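Local coordinates for transcription regulator PadR N-terminal domain-containing protein (PDB 3L9F), which is probably a PadR-family transcription regulator that binds DNA through an N-terminal winged-helix domain and dimerises with the help of its helical C-terminal region, at residues D39-I44 with Y71-P76; G43-K48 with Y53-I58; V92-D95 with N99-I102; R155-I160 with V197-L202. All coordinates share one frame; numbering follows the deposited sequence.

Contact 1. Residues D39-I44 with Y71-P76; sequences DIILGI and YGMIYP
The backbone bond from Ile44 N to Ile40 O, 2.9 Å long, closes the last turn of helix 37-44, the turn from which Ile41 reaches out to Met73. Across the contact itself the interaction is apolar. Ile41 and Met73 approach tip to tip, with the terminal methyl CD1 of Ile41 lying 3.8 Å from Met73 SD. The methionine methyl is close behind, Met73 CE being 4.1 Å from the same Ile41 CD1. Met73 gets there by a folded route: its CG leaves anti to the backbone N (chi1 172°), and the chain then turns at both chi2 and chi3, so that sulfur and methyl are presented together to the isoleucine. The Met73 carbonyl is engaged separately, by a hydrogen bond between its O and Thr77 OG1 in the first turn of helix 74-83. Next along the chain, Ile74 flanks the pair more loosely, its backbone O 4.3 Å from Ile41 CD1. On the same helix, Ile74 CG2 rests 3.6 Å above the Tyr75 ring plane, over the ring centre. This packing belongs to the three-helix core of a winged-helix domain. Ile41 continues along helix 74-83 onto Leu78 and Leu81, helix 52-62 closes the contact through Leu59 against Met73 and Ile55 against Ile74, and Ile40 meets Phe136 of the second subunit.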
loop_
_atom_site.group_PDB
_atom_site.type_symbol
_atom_site.label_atom_id
_atom_site.label_comp_id
_atom_site.label_asym_id
_atom_site.label_seq_id
_atom_site.Cartn_x
_atom_site.Cartn_y
_atom_site.Cartn_z
ATOM N N ASP A 39 -13.778 -7.798 1.086
ATOM C CA ASP A 39 -14.116 -7.446 2.457
ATOM C C ASP A 39 -14.506 -5.977 2.560
ATOM O O ASP A 39 -15.438 -5.618 3.285
ATOM C CB ASP A 39 -12.951 -7.756 3.399
ATOM C CG ASP A 39 -12.464 -9.189 3.264
ATOM O OD1 ASP A 39 -13.273 -10.109 3.504
ATOM O OD2 ASP A 39 -11.280 -9.387 2.910
ATOM N N ILE A 40 -13.795 -5.120 1.850
ATOM C CA ILE A 40 -14.141 -3.712 1.928
ATOM C C ILE A 40 -15.469 -3.451 1.204
ATOM O O ILE A 40 -16.246 -2.577 1.610
ATOM C CB ILE A 40 -13.026 -2.811 1.402
ATOM C CG1 ILE A 40 -13.376 -1.343 1.663
ATOM C CG2 ILE A 40 -12.790 -3.079 -0.060
ATOM C CD1 ILE A 40 -12.179 -0.434 1.621
ATOM N N ILE A 41 -15.752 -4.226 0.159
ATOM C CA ILE A 41 -17.023 -4.062 -0.539
ATOM C C ILE A 41 -18.185 -4.507 0.336
ATOM O O ILE A 41 -19.214 -3.836 0.389
ATOM C CB ILE A 41 -17.037 -4.771 -1.917
ATOM C CG1 ILE A 41 -16.150 -3.998 -2.897
ATOM C CG2 ILE A 41 -18.464 -4.860 -2.463
ATOM C CD1 ILE A 41 -15.729 -4.795 -4.103
ATOM N N LEU A 42 -18.027 -5.626 1.038
ATOM C CA LEU A 42 -19.069 -6.041 1.974
ATOM C C LEU A 42 -19.267 -4.982 3.041
ATOM O O LEU A 42 -20.397 -4.722 3.462
ATOM C CB LEU A 42 -18.722 -7.373 2.632
ATOM C CG LEU A 42 -18.931 -8.561 1.709
ATOM C CD1 LEU A 42 -18.481 -9.838 2.424
ATOM C CD2 LEU A 42 -20.401 -8.632 1.316
ATOM N N GLY A 43 -18.167 -4.384 3.486
ATOM C CA GLY A 43 -18.246 -3.269 4.418
ATOM C C GLY A 43 -19.075 -2.113 3.875
ATOM O O GLY A 43 -19.951 -1.576 4.571
ATOM N N ILE A 44 -18.800 -1.728 2.630
ATOM C CA ILE A 44 -19.535 -0.643 1.988
ATOM C C ILE A 44 -21.016 -0.976 1.874
ATOM O O ILE A 44 -21.870 -0.110 2.065
ATOM C CB ILE A 44 -18.970 -0.343 0.592
ATOM C CG1 ILE A 44 -17.617 0.349 0.716
ATOM C CG2 ILE A 44 -19.930 0.521 -0.204
ATOM C CD1 ILE A 44 -16.868 0.433 -0.571
ATOM N N TYR A 71 -6.510 -0.626 -10.408
ATOM C CA TYR A 71 -7.710 -0.323 -11.176
ATOM C C TYR A 71 -8.462 -1.592 -11.549
ATOM O O TYR A 71 -7.853 -2.625 -11.827
ATOM C CB TYR A 71 -7.352 0.454 -12.445
ATOM N N GLY A 72 -9.789 -1.510 -11.544
ATOM C CA GLY A 72 -10.619 -2.595 -12.036
ATOM C C GLY A 72 -10.701 -3.791 -11.113
ATOM O O GLY A 72 -10.831 -4.930 -11.565
ATOM N N MET A 73 -10.608 -3.537 -9.814
ATOM C CA MET A 73 -10.856 -4.566 -8.815
ATOM C C MET A 73 -12.355 -4.733 -8.624
ATOM O O MET A 73 -12.857 -5.849 -8.485
ATOM C CB MET A 73 -10.234 -4.158 -7.475
ATOM C CG MET A 73 -10.592 -5.067 -6.290
ATOM S SD MET A 73 -12.216 -4.780 -5.529
ATOM C CE MET A 73 -11.897 -3.318 -4.538
ATOM N N ILE A 74 -13.059 -3.606 -8.600
ATOM C CA ILE A 74 -14.446 -3.571 -8.129
ATOM C C ILE A 74 -15.404 -4.469 -8.925
ATOM O O ILE A 74 -16.200 -5.211 -8.347
ATOM C CB ILE A 74 -14.978 -2.102 -8.045
ATOM C CG1 ILE A 74 -16.439 -2.068 -7.616
ATOM C CG2 ILE A 74 -14.805 -1.372 -9.373
ATOM C CD1 ILE A 74 -17.007 -0.656 -7.592
ATOM N N TYR A 75 -15.314 -4.423 -10.248
ATOM C CA TYR A 75 -16.285 -5.137 -11.072
ATOM C C TYR A 75 -16.151 -6.669 -11.022
ATOM O O TYR A 75 -17.138 -7.370 -10.811
ATOM C CB TYR A 75 -16.303 -4.571 -12.501
ATOM C CG TYR A 75 -16.535 -3.068 -12.509
ATOM C CD1 TYR A 75 -17.758 -2.531 -12.120
ATOM C CD2 TYR A 75 -15.523 -2.187 -12.879
ATOM C CE1 TYR A 75 -17.974 -1.156 -12.110
ATOM C CE2 TYR A 75 -15.729 -0.815 -12.877
ATOM C CZ TYR A 75 -16.957 -0.303 -12.493
ATOM O OH TYR A 75 -17.159 1.063 -12.487
ATOM N N PRO A 76 -14.928 -7.198 -11.174
ATOM C CA PRO A 76 -14.783 -8.647 -10.990
ATOM C C PRO A 76 -15.152 -9.105 -9.578
ATOM O O PRO A 76 -15.678 -10.206 -9.406
ATOM C CB PRO A 76 -13.289 -8.878 -11.246
ATOM C CG PRO A 76 -12.910 -7.776 -12.173
ATOM C CD PRO A 76 -13.708 -6.587 -11.729
#

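Contact 2. Residues G43-K48 with Y53-I58; sequences GILSKK and YEINDI
Ile44 and Ile58 pass one another running opposite ways, packing the end of helix 37-44 against helix 52-62, the first two helices of the winged-helix fold. Each offers two branches to the other: Ile44 CD1 lies 3.8 Å from Ile58 CG2, and Ile44 CG2 sits at the same 3.8 Å from Ile58 CD1. This reciprocal fit makes the two branched chains interlock along their length. One turn back on helix 52-62, Ile55 takes Leu45 at about a right angle, with Leu45 CD2 3.9 Å from Ile55 CD1. The Ile55 CD1 methyl is carried there by a CG1 that stands anti to the carbonyl carbon (chi1 -71°). Between the two pairs, Ile55 CG1 comes within 4.3 Å of Ile44 CG2, joining them into one apolar patch. Behind it lies Arg50 of the short strand 50-51, outside both segments. Leu45, Ile55 and Ile58 all touch its side chain, while its guanidinium group reaches to both sides, Arg50 NE hydrogen-bonding Ile44 O and Arg50 NH1 forming a salt bridge with Glu54 OE2. Tyr103 of strand 100-105 covers Leu45 and Ile55 from the sheet. Beside the apolar patch, Gly43 O is gripped twice by one residue: Ser46 N approaches to 3.1 Å, and Ser46 OG donates a 2.8 Å bond at a C=O...donor angle of 143°, tilted 19° from the carbonyl plane.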
loop_
_atom_site.group_PDB
_atom_site.type_symbol
_atom_site.label_atom_id
_atom_site.label_comp_id
_atom_site.label_asym_id
_atom_site.label_seq_id
_atom_site.Cartn_x
_atom_site.Cartn_y
_atom_site.Cartn_z
ATOM N N GLY A 43 -18.167 -4.384 3.486
ATOM C CA GLY A 43 -18.246 -3.269 4.418
ATOM C C GLY A 43 -19.075 -2.113 3.875
ATOM O O GLY A 43 -19.951 -1.576 4.571
ATOM N N ILE A 44 -18.800 -1.728 2.630
ATOM C CA ILE A 44 -19.535 -0.643 1.988
ATOM C C ILE A 44 -21.016 -0.976 1.874
ATOM O O ILE A 44 -21.870 -0.110 2.065
ATOM C CB ILE A 44 -18.970 -0.343 0.592
ATOM C CG1 ILE A 44 -17.617 0.349 0.716
ATOM C CG2 ILE A 44 -19.930 0.521 -0.204
ATOM C CD1 ILE A 44 -16.868 0.433 -0.571
ATOM N N LEU A 45 -21.315 -2.243 1.598
ATOM C CA LEU A 45 -22.702 -2.679 1.442
ATOM C C LEU A 45 -23.367 -3.089 2.757
ATOM O O LEU A 45 -24.516 -3.519 2.760
ATOM C CB LEU A 45 -22.787 -3.830 0.435
ATOM C CG LEU A 45 -22.453 -3.439 -0.999
ATOM C CD1 LEU A 45 -22.431 -4.667 -1.899
ATOM C CD2 LEU A 45 -23.478 -2.421 -1.497
ATOM N N SER A 46 -22.680 -2.955 3.885
ATOM C CA SER A 46 -23.287 -3.431 5.128
ATOM C C SER A 46 -24.566 -2.677 5.481
ATOM O O SER A 46 -25.544 -3.285 5.909
ATOM C CB SER A 46 -22.302 -3.394 6.305
ATOM O OG SER A 46 -21.876 -2.073 6.572
ATOM N N LYS A 47 -24.558 -1.359 5.294
ATOM C CA LYS A 47 -25.653 -0.512 5.771
ATOM C C LYS A 47 -26.671 -0.085 4.710
ATOM O O LYS A 47 -27.774 0.342 5.056
ATOM C CB LYS A 47 -25.101 0.744 6.451
ATOM C CG LYS A 47 -24.374 0.499 7.760
ATOM C CD LYS A 47 -23.843 1.819 8.306
ATOM C CE LYS A 47 -22.984 1.624 9.545
ATOM N NZ LYS A 47 -22.484 2.926 10.072
ATOM N N LYS A 48 -26.318 -0.191 3.433
ATOM C CA LYS A 48 -27.157 0.357 2.368
ATOM C C LYS A 48 -27.035 -0.447 1.068
ATOM O O LYS A 48 -25.938 -0.909 0.724
ATOM C CB LYS A 48 -26.729 1.801 2.061
ATOM C CG LYS A 48 -26.876 2.823 3.192
ATOM C CD LYS A 48 -28.335 3.182 3.393
ATOM C CE LYS A 48 -28.500 4.460 4.189
ATOM N NZ LYS A 48 -29.940 4.831 4.278
ATOM N N TYR A 53 -22.152 2.695 -9.346
ATOM C CA TYR A 53 -21.629 4.049 -9.387
ATOM C C TYR A 53 -21.261 4.491 -7.981
ATOM O O TYR A 53 -20.175 5.018 -7.751
ATOM C CB TYR A 53 -22.675 5.037 -9.884
ATOM C CG TYR A 53 -23.165 4.865 -11.300
ATOM C CD1 TYR A 53 -22.307 4.516 -12.327
ATOM C CD2 TYR A 53 -24.496 5.127 -11.614
ATOM C CE1 TYR A 53 -22.767 4.403 -13.652
ATOM C CE2 TYR A 53 -24.969 5.012 -12.913
ATOM C CZ TYR A 53 -24.102 4.645 -13.927
ATOM O OH TYR A 53 -24.582 4.543 -15.212
ATOM N N GLU A 54 -22.200 4.307 -7.057
ATOM C CA GLU A 54 -22.031 4.772 -5.687
ATOM C C GLU A 54 -20.920 4.003 -4.959
ATOM O O GLU A 54 -20.137 4.577 -4.198
ATOM C CB GLU A 54 -23.353 4.656 -4.918
ATOM C CG GLU A 54 -23.259 5.212 -3.527
ATOM C CD GLU A 54 -24.584 5.197 -2.812
ATOM O OE1 GLU A 54 -25.613 5.437 -3.476
ATOM O OE2 GLU A 54 -24.590 4.953 -1.590
ATOM N N ILE A 55 -20.858 2.698 -5.185
ATOM C CA ILE A 55 -19.813 1.889 -4.561
ATOM C C ILE A 55 -18.451 2.369 -5.050
ATOM O O ILE A 55 -17.512 2.547 -4.274
ATOM C CB ILE A 55 -19.966 0.405 -4.922
ATOM C CG1 ILE A 55 -21.194 -0.179 -4.218
ATOM C CG2 ILE A 55 -18.722 -0.358 -4.509
ATOM C CD1 ILE A 55 -21.634 -1.515 -4.812
ATOM N N ASN A 56 -18.351 2.586 -6.354
ATOM C CA ASN A 56 -17.104 3.053 -6.924
ATOM C C ASN A 56 -16.733 4.428 -6.376
ATOM O O ASN A 56 -15.572 4.690 -6.087
ATOM C CB ASN A 56 -17.206 3.087 -8.442
ATOM C CG ASN A 56 -15.929 3.548 -9.097
ATOM O OD1 ASN A 56 -14.933 2.824 -9.114
ATOM N ND2 ASN A 56 -15.947 4.759 -9.641
ATOM N N ASP A 57 -17.729 5.307 -6.243
ATOM C CA ASP A 57 -17.499 6.643 -5.705
ATOM C C ASP A 57 -16.921 6.525 -4.291
ATOM O O ASP A 57 -15.924 7.174 -3.960
ATOM C CB ASP A 57 -18.815 7.429 -5.696
ATOM C CG ASP A 57 -18.639 8.904 -5.365
ATOM O OD1 ASP A 57 -17.505 9.370 -5.125
ATOM O OD2 ASP A 57 -19.669 9.606 -5.358
ATOM N N ILE A 58 -17.543 5.683 -3.466
ATOM C CA ILE A 58 -17.080 5.482 -2.095
ATOM C C ILE A 58 -15.649 4.957 -2.081
ATOM O O ILE A 58 -14.801 5.496 -1.386
ATOM C CB ILE A 58 -17.982 4.524 -1.330
ATOM C CG1 ILE A 58 -19.351 5.192 -1.130
ATOM C CG2 ILE A 58 -17.349 4.149 0.021
ATOM C CD1 ILE A 58 -20.440 4.269 -0.658
#

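Contact 3. Residues V92-D95 with N99-I102; sequences VIQD and NKNI
Lys100 reaches across to the segment 92-95 at both ends of its side chain. Its CB lies 4.1 Å from Val92 O. From there CG departs anti to the backbone N (chi1 -179°), and a bend at chi3 swings the end of the chain back over the neighbouring strand, where CE passes 4.2 Å from Val92 CB. At the tip, NZ donates a 2.8 Å hydrogen bond to a water, which in turn donates to Gln94 OE1 at 3.0 Å. The amine and the amide oxygen are thus joined through solvent, Gln94 and Lys100 meeting obliquely. Under this bridge the backbones of Val92 and Lys100 form an antiparallel hydrogen-bonded pair. Val92 N gives Lys100 O a nearly straight bond of 2.8 Å, and Lys100 N returns one of 3.1 Å to Val92 O, in the carbonyl plane. Further along, Val92 CG2 packs 3.7 Å from Ile102 CG1. Toward the hairpin tip, Ile93 runs alongside Asn99 in the same direction; a second water accepts from Gln94 N and lies beside Asn99 OD1. On the far side of strand 100-105, Asn101 bonds by its backbone to Gly52, adding a third strand. The whole is the outer part of a two-stranded beta hairpin, the wing of the winged-helix fold, which in relatives commonly lies along DNA.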
loop_
_atom_site.group_PDB
_atom_site.type_symbol
_atom_site.label_atom_id
_atom_site.label_comp_id
_atom_site.label_asym_id
_atom_site.label_seq_id
_atom_site.Cartn_x
_atom_site.Cartn_y
_atom_site.Cartn_z
ATOM N N VAL A 92 -31.391 -2.084 -13.119
ATOM C CA VAL A 92 -32.506 -1.153 -13.243
ATOM C C VAL A 92 -32.472 -0.524 -14.625
ATOM O O VAL A 92 -31.482 0.106 -15.010
ATOM C CB VAL A 92 -32.465 -0.049 -12.153
ATOM C CG1 VAL A 92 -33.592 0.958 -12.359
ATOM C CG2 VAL A 92 -32.560 -0.665 -10.757
ATOM N N ILE A 93 -33.550 -0.713 -15.376
ATOM C CA ILE A 93 -33.612 -0.218 -16.738
ATOM C C ILE A 93 -34.450 1.040 -16.783
ATOM O O ILE A 93 -35.529 1.089 -16.202
ATOM C CB ILE A 93 -34.243 -1.258 -17.665
ATOM C CG1 ILE A 93 -33.407 -2.541 -17.665
ATOM C CG2 ILE A 93 -34.404 -0.690 -19.075
ATOM C CD1 ILE A 93 -34.120 -3.707 -18.311
ATOM N N GLN A 94 -33.940 2.060 -17.464
ATOM C CA GLN A 94 -34.675 3.300 -17.658
ATOM C C GLN A 94 -34.574 3.751 -19.095
ATOM O O GLN A 94 -33.536 3.594 -19.741
ATOM C CB GLN A 94 -34.132 4.402 -16.750
ATOM C CG GLN A 94 -34.334 4.159 -15.277
ATOM C CD GLN A 94 -33.571 5.165 -14.439
ATOM O OE1 GLN A 94 -32.386 4.976 -14.137
ATOM N NE2 GLN A 94 -34.234 6.259 -14.093
ATOM N N ASP A 95 -35.658 4.325 -19.593
ATOM C CA ASP A 95 -35.680 4.869 -20.934
ATOM C C ASP A 95 -34.588 5.907 -21.118
ATOM O O ASP A 95 -34.465 6.832 -20.316
ATOM C CB ASP A 95 -37.023 5.556 -21.184
ATOM C CG ASP A 95 -38.137 4.580 -21.459
ATOM O OD1 ASP A 95 -37.834 3.398 -21.729
ATOM O OD2 ASP A 95 -39.313 5.004 -21.422
ATOM N N ASN A 99 -28.255 1.268 -18.295
ATOM C CA ASN A 99 -28.643 0.426 -17.174
ATOM C C ASN A 99 -27.821 0.788 -15.947
ATOM O O ASN A 99 -26.640 1.163 -16.054
ATOM C CB ASN A 99 -28.412 -1.040 -17.515
ATOM C CG ASN A 99 -29.380 -1.554 -18.548
ATOM O OD1 ASN A 99 -30.313 -0.861 -18.944
ATOM N ND2 ASN A 99 -29.179 -2.794 -18.974
ATOM N N LYS A 100 -28.451 0.650 -14.786
ATOM C CA LYS A 100 -27.835 0.936 -13.492
ATOM C C LYS A 100 -27.873 -0.351 -12.672
ATOM O O LYS A 100 -28.919 -0.985 -12.577
ATOM C CB LYS A 100 -28.657 2.032 -12.798
ATOM C CG LYS A 100 -28.143 2.478 -11.448
ATOM C CD LYS A 100 -28.929 3.689 -10.945
ATOM C CE LYS A 100 -30.427 3.452 -11.020
ATOM N NZ LYS A 100 -31.199 4.659 -10.628
ATOM N N ASN A 101 -26.749 -0.751 -12.090
ATOM C CA ASN A 101 -26.742 -1.946 -11.248
ATOM C C ASN A 101 -26.829 -1.602 -9.772
ATOM O O ASN A 101 -26.038 -0.817 -9.269
ATOM C CB ASN A 101 -25.499 -2.779 -11.519
ATOM C CG ASN A 101 -25.394 -3.179 -12.970
ATOM O OD1 ASN A 101 -26.407 -3.431 -13.622
ATOM N ND2 ASN A 101 -24.173 -3.223 -13.490
ATOM N N ILE A 102 -27.810 -2.170 -9.087
ATOM C CA ILE A 102 -27.955 -1.939 -7.660
ATOM C C ILE A 102 -27.558 -3.204 -6.898
ATOM O O ILE A 102 -28.077 -4.286 -7.173
ATOM C CB ILE A 102 -29.411 -1.560 -7.298
ATOM C CG1 ILE A 102 -29.902 -0.388 -8.148
ATOM C CG2 ILE A 102 -29.542 -1.275 -5.799
ATOM C CD1 ILE A 102 -29.024 0.820 -8.100
HETATM O O HOH W 1 -31.562 1.427 -18.796
HETATM O O HOH W 2 -30.722 6.729 -12.423
#

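Contact 4. Residues R155-I160 with V197-L202; sequences RKEEKI and VLEEEL
Lys156 and Leu198 face each other from two long helices, and Glu157 and Glu199 do the same one residue further on. Both members of the first pair lean toward one flank as they extend from their helices, and they meet only loosely, Lys156 NZ standing 4.4 Å from Leu198 CD1. The glutamates lean to the other flank. Reaching out from opposite helices, they bring Glu157 OE2 to 4.4 Å from Glu199 OE2, a pairing of like charges that would be unfavourable in isolation. Lys195 probably eases it, since it forms a salt bridge with Glu199 OE2 and its side chain also touches Glu157. Lys156 folds early, with CG anti to the carbonyl carbon (chi1 -63°) and a second turn at chi2, and its final torsion is nearly eclipsed, 17°. That strained end is probably held by its polar partners: the ammonium group of the buried Lys156 is gripped from both chains, in a salt bridge with Glu152 OE2 and a hydrogen bond with Tyr186 OH of the second subunit. The contact thus sits where helices 142-172, a predicted coiled coil over most of its length, and 178-202 come near each other, with Leu198 packing on Ile149 and Ile153 of the first helix and on Tyr186 of the second subunit, at the dimer interface.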
loop_
_atom_site.group_PDB
_atom_site.type_symbol
_atom_site.label_atom_id
_atom_site.label_comp_id
_atom_site.label_asym_id
_atom_site.label_seq_id
_atom_site.Cartn_x
_atom_site.Cartn_y
_atom_site.Cartn_z
ATOM N N ARG A 155 0.333 15.165 -5.308
ATOM C CA ARG A 155 -0.528 14.024 -5.048
ATOM C C ARG A 155 -0.968 14.008 -3.591
ATOM O O ARG A 155 -2.138 13.735 -3.291
ATOM C CB ARG A 155 0.148 12.710 -5.445
ATOM C CG ARG A 155 0.103 12.453 -6.947
ATOM C CD ARG A 155 0.518 11.028 -7.291
ATOM N NE ARG A 155 1.913 10.786 -6.952
ATOM C CZ ARG A 155 2.927 10.942 -7.801
ATOM N NH1 ARG A 155 2.696 11.336 -9.049
ATOM N NH2 ARG A 155 4.170 10.707 -7.401
ATOM N N LYS A 156 -0.041 14.319 -2.687
ATOM C CA LYS A 156 -0.371 14.356 -1.268
ATOM C C LYS A 156 -1.361 15.477 -0.995
ATOM O O LYS A 156 -2.266 15.330 -0.181
ATOM C CB LYS A 156 0.876 14.538 -0.404
ATOM C CG LYS A 156 1.887 13.394 -0.515
ATOM C CD LYS A 156 1.324 12.109 0.084
ATOM C CE LYS A 156 2.405 11.044 0.191
ATOM N NZ LYS A 156 3.746 11.689 0.083
ATOM N N GLU A 157 -1.198 16.601 -1.679
ATOM C CA GLU A 157 -2.122 17.712 -1.477
ATOM C C GLU A 157 -3.536 17.346 -1.903
ATOM O O GLU A 157 -4.508 17.657 -1.197
ATOM C CB GLU A 157 -1.615 18.971 -2.182
ATOM C CG GLU A 157 -0.572 19.709 -1.360
ATOM C CD GLU A 157 0.197 20.747 -2.150
ATOM O OE1 GLU A 157 0.200 20.672 -3.395
ATOM O OE2 GLU A 157 0.814 21.633 -1.516
ATOM N N GLU A 158 -3.647 16.659 -3.041
ATOM C CA GLU A 158 -4.937 16.201 -3.541
ATOM C C GLU A 158 -5.606 15.248 -2.550
ATOM O O GLU A 158 -6.811 15.335 -2.306
ATOM C CB GLU A 158 -4.768 15.495 -4.884
ATOM C CG GLU A 158 -5.896 15.763 -5.881
ATOM C CD GLU A 158 -7.283 15.461 -5.325
ATOM O OE1 GLU A 158 -7.916 16.382 -4.758
ATOM O OE2 GLU A 158 -7.745 14.307 -5.467
ATOM N N LYS A 159 -4.826 14.333 -1.982
ATOM C CA LYS A 159 -5.390 13.372 -1.025
ATOM C C LYS A 159 -5.799 14.033 0.289
ATOM O O LYS A 159 -6.830 13.695 0.865
ATOM C CB LYS A 159 -4.421 12.215 -0.764
ATOM C CG LYS A 159 -4.207 11.341 -1.990
ATOM C CD LYS A 159 -3.100 10.316 -1.760
ATOM C CE LYS A 159 -2.866 9.476 -3.004
ATOM N NZ LYS A 159 -1.834 8.436 -2.754
ATOM N N ILE A 160 -4.987 14.968 0.760
ATOM C CA ILE A 160 -5.321 15.731 1.963
ATOM C C ILE A 160 -6.616 16.527 1.787
ATOM O O ILE A 160 -7.501 16.522 2.662
ATOM C CB ILE A 160 -4.188 16.703 2.324
ATOM C CG1 ILE A 160 -2.958 15.917 2.812
ATOM C CG2 ILE A 160 -4.667 17.696 3.368
ATOM C CD1 ILE A 160 -1.694 16.751 2.981
ATOM N N VAL A 197 8.245 16.187 4.657
ATOM C CA VAL A 197 9.594 15.707 4.366
ATOM C C VAL A 197 10.037 16.152 2.982
ATOM O O VAL A 197 11.162 16.621 2.789
ATOM C CB VAL A 197 9.684 14.171 4.471
ATOM C CG1 VAL A 197 10.945 13.671 3.800
ATOM C CG2 VAL A 197 9.627 13.737 5.932
ATOM N N LEU A 198 9.143 16.024 2.012
ATOM C CA LEU A 198 9.468 16.408 0.648
ATOM C C LEU A 198 9.632 17.924 0.525
ATOM O O LEU A 198 10.534 18.404 -0.155
ATOM C CB LEU A 198 8.396 15.891 -0.305
ATOM C CG LEU A 198 8.293 14.362 -0.341
ATOM C CD1 LEU A 198 7.227 13.951 -1.339
ATOM C CD2 LEU A 198 9.641 13.743 -0.686
ATOM N N GLU A 199 8.752 18.676 1.180
ATOM C CA GLU A 199 8.871 20.131 1.186
ATOM C C GLU A 199 10.207 20.558 1.778
ATOM O O GLU A 199 10.895 21.423 1.222
ATOM C CB GLU A 199 7.708 20.767 1.948
ATOM C CG GLU A 199 6.388 20.613 1.214
ATOM C CD GLU A 199 5.210 21.163 1.987
ATOM O OE1 GLU A 199 5.318 21.302 3.231
ATOM O OE2 GLU A 199 4.174 21.447 1.342
ATOM N N GLU A 200 10.582 19.934 2.890
ATOM C CA GLU A 200 11.852 20.243 3.542
ATOM C C GLU A 200 13.025 19.901 2.626
ATOM O O GLU A 200 14.042 20.597 2.622
ATOM C CB GLU A 200 11.973 19.516 4.884
ATOM C CG GLU A 200 11.030 20.047 5.953
ATOM C CD GLU A 200 10.963 19.145 7.174
ATOM O OE1 GLU A 200 11.369 17.965 7.076
ATOM O OE2 GLU A 200 10.496 19.615 8.234
ATOM N N GLU A 201 12.879 18.839 1.839
ATOM C CA GLU A 201 13.912 18.485 0.868
ATOM C C GLU A 201 14.056 19.561 -0.201
ATOM O O GLU A 201 15.165 19.969 -0.537
ATOM C CB GLU A 201 13.611 17.139 0.204
ATOM C CG GLU A 201 14.596 16.764 -0.895
ATOM C CD GLU A 201 16.021 16.664 -0.380
ATOM O OE1 GLU A 201 16.202 16.315 0.813
ATOM O OE2 GLU A 201 16.953 16.933 -1.171
ATOM N N LEU A 202 12.931 20.011 -0.744
ATOM C CA LEU A 202 12.951 21.044 -1.778
ATOM C C LEU A 202 13.526 22.360 -1.251
ATOM O O LEU A 202 14.134 23.133 -1.999
ATOM C CB LEU A 202 11.547 21.264 -2.340
ATOM C CG LEU A 202 10.975 20.159 -3.230
ATOM C CD1 LEU A 202 9.639 20.599 -3.802
ATOM C CD2 LEU A 202 11.942 19.806 -4.348
#

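How the contacts relate
Contacts 1, 2 and 3 all belong to the PadR-like winged-helix region, whereas contact 4 joins the two long helices of the C-terminal part. Contacts 1 and 2 share Gly43 and Ile44 of helix 37-44, have centres about 9 Å apart, and touch where Ile74 CD1 packs 3.5 Å from Ile55 CG2; together they bind helices 37-44, 52-62 and 74-83 into one core. Contact 3 follows later in the chain, its centre about 17 Å from that of contact 2. Contact 4 comes last, about 41 Å from contact 3 between centres. Contacts 1, 2 and 4 all reach the second subunit, while the wing projects away, consistent with DNA binding by a dimer.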